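Local coordinates for protein cellulase CEL9M (Clostridium cellulolyticum, PDB 1IA6) that probably cleaves internal beta-1,4-glucosidic linkages in cellulose and related beta-glucans, as a family 9 glycoside hydrolase that carries calcium and zinc, at residues G68-A72 with E157-A161; Q205-D211 with W256-Y260. Numbering follows the deposited sequence.

Interaction 1: G68-A72 with E157-A161; sequences GYSAA and ETSAA
This is a close, nearly parallel helix-helix contact between helix 64-80 and helix 152-169, buried about 8 Å (centre to centre) from the middle of the chain, in the (alpha/alpha)6 barrel of glycoside hydrolase family 9. The two short axes run in the same direction, 26° apart, and approach to 7.7 Å, a spacing permitted by glycine and alanine at the interface. Both segments are regular alpha-helix, with phi/psi near -65/-42; Ala72 N bonds to Gly68 O at 2.9 Å and Ala161 N to Glu157 O at 3.0 Å. In register, Gly68 CA faces Thr158 CA at 4.5 Å, and one turn on Ala72 CA lies 3.9 Å from Ala161 CA. An ideal CB on Gly68 would come within 3.1 Å of Thr158 OG1, itself hydrogen-bonded to Ile154 O of its own helix, so the bare backbone makes room here. Ala161 CB, directed toward the other helix, meets Ala71 CB and Ala72 N, both at 3.6 Å. Glu157 (chi1 and chi2 both m) curls over the partner helix, placing its CB 3.9 Å from Tyr69 N and its OE1 3.7 Å from Ala72 CB, while OE2 comes close to OD1 of the calcium ligand Asp212. No direct hydrogen bond crosses the interface, but water 1 donates to Ala71 O (3.0 Å) and Ala161 O (2.8 Å). Tyr69 sends its ring past the contact to Met254, Trp256 and Met259. Around the pair, Phe105 of helix 91-107 packs on Ala71 and Ala161, Trp215 of helix 210-224 on Glu157 and Ala160, and helix 413-429 meets Ser70.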
loop_
_atom_site.group_PDB
_atom_site.type_symbol
_atom_site.label_atom_id
_atom_site.label_comp_id
_atom_site.label_asym_id
_atom_site.label_seq_id
_atom_site.Cartn_x
_atom_site.Cartn_y
_atom_site.Cartn_z
ATOM N N GLY A 68 -1.503 -6.548 3.042
ATOM C CA GLY A 68 -0.741 -7.273 2.034
ATOM C C GLY A 68 -0.457 -6.442 0.794
ATOM O O GLY A 68 0.652 -6.465 0.257
ATOM N N TYR A 69 -1.467 -5.717 0.329
ATOM C CA TYR A 69 -1.322 -4.851 -0.841
ATOM C C TYR A 69 -0.205 -3.837 -0.605
ATOM O O TYR A 69 0.678 -3.655 -1.443
ATOM C CB TYR A 69 -2.635 -4.096 -1.092
ATOM C CG TYR A 69 -2.499 -2.908 -2.024
ATOM C CD1 TYR A 69 -2.508 -3.079 -3.405
ATOM C CD2 TYR A 69 -2.345 -1.614 -1.520
ATOM C CE1 TYR A 69 -2.369 -1.991 -4.268
ATOM C CE2 TYR A 69 -2.203 -0.516 -2.374
ATOM C CZ TYR A 69 -2.215 -0.715 -3.745
ATOM O OH TYR A 69 -2.064 0.355 -4.598
ATOM N N SER A 70 -0.253 -3.173 0.545
ATOM C CA SER A 70 0.748 -2.164 0.876
ATOM C C SER A 70 2.158 -2.740 0.890
ATOM O O SER A 70 3.080 -2.144 0.333
ATOM C CB SER A 70 0.417 -1.524 2.223
ATOM O OG SER A 70 -0.797 -0.791 2.126
ATOM N N ALA A 71 2.324 -3.898 1.518
ATOM C CA ALA A 71 3.633 -4.542 1.577
ATOM C C ALA A 71 4.111 -4.910 0.177
ATOM O O ALA A 71 5.298 -4.804 -0.129
ATOM C CB ALA A 71 3.567 -5.793 2.452
ATOM N N ALA A 72 3.188 -5.349 -0.674
ATOM C CA ALA A 72 3.541 -5.732 -2.036
ATOM C C ALA A 72 3.942 -4.542 -2.895
ATOM O O ALA A 72 4.898 -4.625 -3.667
ATOM C CB ALA A 72 2.378 -6.481 -2.696
ATOM N N GLU A 157 -1.863 -11.355 -2.289
ATOM C CA GLU A 157 -1.116 -10.121 -2.089
ATOM C C GLU A 157 -0.007 -10.352 -1.066
ATOM O O GLU A 157 1.092 -9.816 -1.200
ATOM C CB GLU A 157 -2.035 -8.987 -1.629
ATOM C CG GLU A 157 -2.927 -8.424 -2.737
ATOM C CD GLU A 157 -2.150 -8.040 -3.986
ATOM O OE1 GLU A 157 -1.038 -7.491 -3.860
ATOM O OE2 GLU A 157 -2.657 -8.275 -5.102
ATOM N N THR A 158 -0.296 -11.160 -0.051
ATOM C CA THR A 158 0.689 -11.462 0.981
ATOM C C THR A 158 1.808 -12.287 0.354
ATOM O O THR A 158 2.984 -12.073 0.635
ATOM C CB THR A 158 0.042 -12.235 2.151
ATOM O OG1 THR A 158 -1.066 -11.477 2.652
ATOM C CG2 THR A 158 1.042 -12.445 3.279
ATOM N N SER A 159 1.435 -13.222 -0.514
ATOM C CA SER A 159 2.416 -14.054 -1.204
ATOM C C SER A 159 3.347 -13.166 -2.032
ATOM O O SER A 159 4.569 -13.325 -1.997
ATOM C CB SER A 159 1.703 -15.058 -2.118
ATOM O OG SER A 159 2.629 -15.820 -2.879
ATOM N N ALA A 160 2.766 -12.228 -2.776
ATOM C CA ALA A 160 3.559 -11.332 -3.614
ATOM C C ALA A 160 4.508 -10.500 -2.764
ATOM O O ALA A 160 5.660 -10.297 -3.133
ATOM C CB ALA A 160 2.643 -10.419 -4.432
ATOM N N ALA A 161 4.021 -10.016 -1.627
ATOM C CA ALA A 161 4.851 -9.212 -0.737
ATOM C C ALA A 161 6.037 -10.031 -0.235
ATOM O O ALA A 161 7.149 -9.515 -0.112
ATOM C CB ALA A 161 4.021 -8.715 0.450
HETATM O O HOH W 1 7.529 -6.771 -0.104
#

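Interaction 2: Q205-D211 with W256-Y260; sequences QATSFGD and WDDMY. With CA (calcium ion), chain B; SO4 (sulfate ion), chain E.
A calcium site ties the loop entering helix 210-224 to the loop before helix 260-271, with Ala206 CA 5.7 Å from Asp257 CA and Asp211 CA 4.9 Å from Tyr260 CA. The ion is held by Ser208 O (2.4 Å) and OG (2.6 Å), Asp211 OD1 (2.8 Å) and OD2 (2.5 Å), Asp257 O (2.4 Å) and waters 2 and 3 (both 2.4 Å); OD2 of Asp212 completes the sphere. Asp211 has chi1 p, and its OD2 also accepts from Met259 N at 2.8 Å. Asp257 gives calcium its carbonyl, while its carboxylate (chi1 t) grips the loop at Ala206-Thr207: OD1 takes Thr207 N at 2.8 Å, OD2 takes Thr207 OG1 at 2.7 Å. Water 3 donates to Asp257 OD1, water 2 to Trp256 O. Next to the ion, CB of Asp211 sits over the face of the Tyr260 ring, 3.3 Å from its centroid (CH-pi). Asp258 OD1 accepts from Tyr260 N at 3.1 Å, an Asx turn. Trp256 CH2 lies 3.7 Å from Gln205 O, and Trp256 NE1 hydrogen-bonds O2 of a sulfate, probably from the crystallisation liquor, at 3.0 Å. A loop and the helix turn after it, joined to a second loop by one ion, typify a structural calcium site.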
loop_
_atom_site.group_PDB
_atom_site.type_symbol
_atom_site.label_atom_id
_atom_site.label_comp_id
_atom_site.label_asym_id
_atom_site.label_seq_id
_atom_site.Cartn_x
_atom_site.Cartn_y
_atom_site.Cartn_z
ATOM N N GLN A 205 -14.506 -4.314 1.496
ATOM C CA GLN A 205 -15.302 -5.278 0.750
ATOM C C GLN A 205 -14.651 -5.554 -0.602
ATOM O O GLN A 205 -14.698 -4.722 -1.508
ATOM C CB GLN A 205 -16.717 -4.735 0.565
ATOM C CG GLN A 205 -17.496 -4.666 1.867
ATOM C CD GLN A 205 -18.831 -3.974 1.716
ATOM O OE1 GLN A 205 -18.908 -2.744 1.676
ATOM N NE2 GLN A 205 -19.893 -4.761 1.622
ATOM N N ALA A 206 -14.044 -6.732 -0.727
ATOM C CA ALA A 206 -13.351 -7.117 -1.953
ATOM C C ALA A 206 -14.302 -7.649 -3.016
ATOM O O ALA A 206 -15.366 -8.189 -2.702
ATOM C CB ALA A 206 -12.288 -8.154 -1.638
ATOM N N THR A 207 -13.901 -7.514 -4.276
ATOM C CA THR A 207 -14.734 -7.954 -5.387
ATOM C C THR A 207 -14.042 -8.873 -6.386
ATOM O O THR A 207 -14.701 -9.453 -7.248
ATOM C CB THR A 207 -15.259 -6.746 -6.179
ATOM O OG1 THR A 207 -14.155 -6.058 -6.784
ATOM C CG2 THR A 207 -15.998 -5.785 -5.263
ATOM N N SER A 208 -12.725 -9.017 -6.279
ATOM C CA SER A 208 -11.998 -9.840 -7.241
ATOM C C SER A 208 -10.770 -10.520 -6.660
ATOM O O SER A 208 -10.103 -9.960 -5.796
ATOM C CB SER A 208 -11.550 -8.959 -8.402
ATOM O OG SER A 208 -10.682 -7.945 -7.914
ATOM N N PHE A 209 -10.462 -11.720 -7.151
ATOM C CA PHE A 209 -9.275 -12.427 -6.680
ATOM C C PHE A 209 -8.415 -12.950 -7.834
ATOM O O PHE A 209 -7.241 -13.260 -7.644
ATOM C CB PHE A 209 -9.660 -13.569 -5.726
ATOM C CG PHE A 209 -10.469 -14.661 -6.364
ATOM C CD1 PHE A 209 -9.860 -15.623 -7.160
ATOM C CD2 PHE A 209 -11.845 -14.722 -6.168
ATOM C CE1 PHE A 209 -10.610 -16.634 -7.753
ATOM C CE2 PHE A 209 -12.604 -15.730 -6.759
ATOM C CZ PHE A 209 -11.984 -16.685 -7.552
ATOM N N GLY A 210 -8.992 -13.030 -9.028
ATOM C CA GLY A 210 -8.239 -13.509 -10.178
ATOM C C GLY A 210 -7.057 -12.603 -10.479
ATOM O O GLY A 210 -5.997 -13.055 -10.916
ATOM N N ASP A 211 -7.244 -11.311 -10.244
ATOM C CA ASP A 211 -6.189 -10.332 -10.466
ATOM C C ASP A 211 -5.032 -10.588 -9.498
ATOM O O ASP A 211 -3.863 -10.577 -9.887
ATOM C CB ASP A 211 -6.746 -8.910 -10.280
ATOM C CG ASP A 211 -7.484 -8.728 -8.955
ATOM O OD1 ASP A 211 -8.242 -9.634 -8.549
ATOM O OD2 ASP A 211 -7.324 -7.663 -8.325
ATOM N N TRP A 256 -6.004 -1.556 -3.536
ATOM C CA TRP A 256 -6.131 -2.783 -2.763
ATOM C C TRP A 256 -7.103 -3.824 -3.311
ATOM O O TRP A 256 -6.895 -5.018 -3.110
ATOM C CB TRP A 256 -6.474 -2.473 -1.294
ATOM C CG TRP A 256 -7.736 -1.697 -1.085
ATOM C CD1 TRP A 256 -7.857 -0.341 -0.981
ATOM C CD2 TRP A 256 -9.060 -2.228 -0.970
ATOM N NE1 TRP A 256 -9.178 0.005 -0.808
ATOM C CE2 TRP A 256 -9.937 -1.135 -0.799
ATOM C CE3 TRP A 256 -9.593 -3.526 -0.998
ATOM C CZ2 TRP A 256 -11.322 -1.298 -0.657
ATOM C CZ3 TRP A 256 -10.968 -3.688 -0.856
ATOM C CH2 TRP A 256 -11.815 -2.578 -0.688
ATOM N N ASP A 257 -8.145 -3.390 -4.017
ATOM C CA ASP A 257 -9.133 -4.331 -4.548
ATOM C C ASP A 257 -8.951 -4.696 -6.017
ATOM O O ASP A 257 -9.367 -5.771 -6.445
ATOM C CB ASP A 257 -10.548 -3.764 -4.354
ATOM C CG ASP A 257 -11.637 -4.756 -4.733
ATOM O OD1 ASP A 257 -11.552 -5.925 -4.304
ATOM O OD2 ASP A 257 -12.588 -4.367 -5.447
ATOM N N ASP A 258 -8.324 -3.810 -6.782
ATOM C CA ASP A 258 -8.135 -4.037 -8.213
ATOM C C ASP A 258 -6.668 -4.046 -8.632
ATOM O O ASP A 258 -6.016 -3.003 -8.683
ATOM C CB ASP A 258 -8.913 -2.963 -8.990
ATOM C CG ASP A 258 -8.761 -3.090 -10.498
ATOM O OD1 ASP A 258 -8.290 -4.140 -10.978
ATOM O OD2 ASP A 258 -9.127 -2.128 -11.202
ATOM N N MET A 259 -6.153 -5.236 -8.929
ATOM C CA MET A 259 -4.764 -5.380 -9.345
ATOM C C MET A 259 -4.649 -5.878 -10.781
ATOM O O MET A 259 -3.607 -6.391 -11.182
ATOM C CB MET A 259 -4.029 -6.341 -8.403
ATOM C CG MET A 259 -3.738 -5.755 -7.028
ATOM S SD MET A 259 -2.602 -4.359 -7.122
ATOM C CE MET A 259 -1.033 -5.226 -7.261
ATOM N N TYR A 260 -5.717 -5.716 -11.559
ATOM C CA TYR A 260 -5.712 -6.158 -12.950
ATOM C C TYR A 260 -4.698 -5.445 -13.834
ATOM O O TYR A 260 -4.097 -6.070 -14.708
ATOM C CB TYR A 260 -7.112 -6.022 -13.555
ATOM C CG TYR A 260 -8.034 -7.145 -13.145
ATOM C CD1 TYR A 260 -7.877 -8.427 -13.675
ATOM C CD2 TYR A 260 -9.026 -6.947 -12.185
ATOM C CE1 TYR A 260 -8.683 -9.483 -13.254
ATOM C CE2 TYR A 260 -9.835 -7.998 -11.758
ATOM C CZ TYR A 260 -9.657 -9.259 -12.296
ATOM O OH TYR A 260 -10.442 -10.302 -11.868
HETATM CA CA CA B . -8.627 -8.089 -6.271
HETATM S S SO4 E . -11.070 3.102 0.614
HETATM O O1 SO4 E . -11.293 3.481 2.026
HETATM O O2 SO4 E . -9.680 2.639 0.449
HETATM O O3 SO4 E . -11.317 4.277 -0.248
HETATM O O4 SO4 E . -12.011 2.019 0.247
HETATM O O HOH W 2 -6.892 -6.764 -5.203
HETATM O O HOH W 3 -9.499 -7.826 -4.060
#

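Overall arrangement
The two contacts are neighbours, with centres about 13 Å apart, and differ in depth and chemistry. Interaction 1 lies in the barrel interior, where small residues let two helices pack closely with one bridging water; interaction 2 is only partly buried and joins two loops and the start of helix 210-224 through a metal ion and charged side chains. They meet directly: Tyr69 CD1 packs 3.7 Å from Trp256 CA, Tyr69 CE1 lies 3.7 Å from Met259 SD, and Glu157 OE2 is 3.4 Å from Met259 CG. Helix 210-224 is common ground, giving Asp211 to the calcium site and Trp215 to the flank of interaction 1. Leu65 of helix 64-80 also touches Ala206 and Trp256.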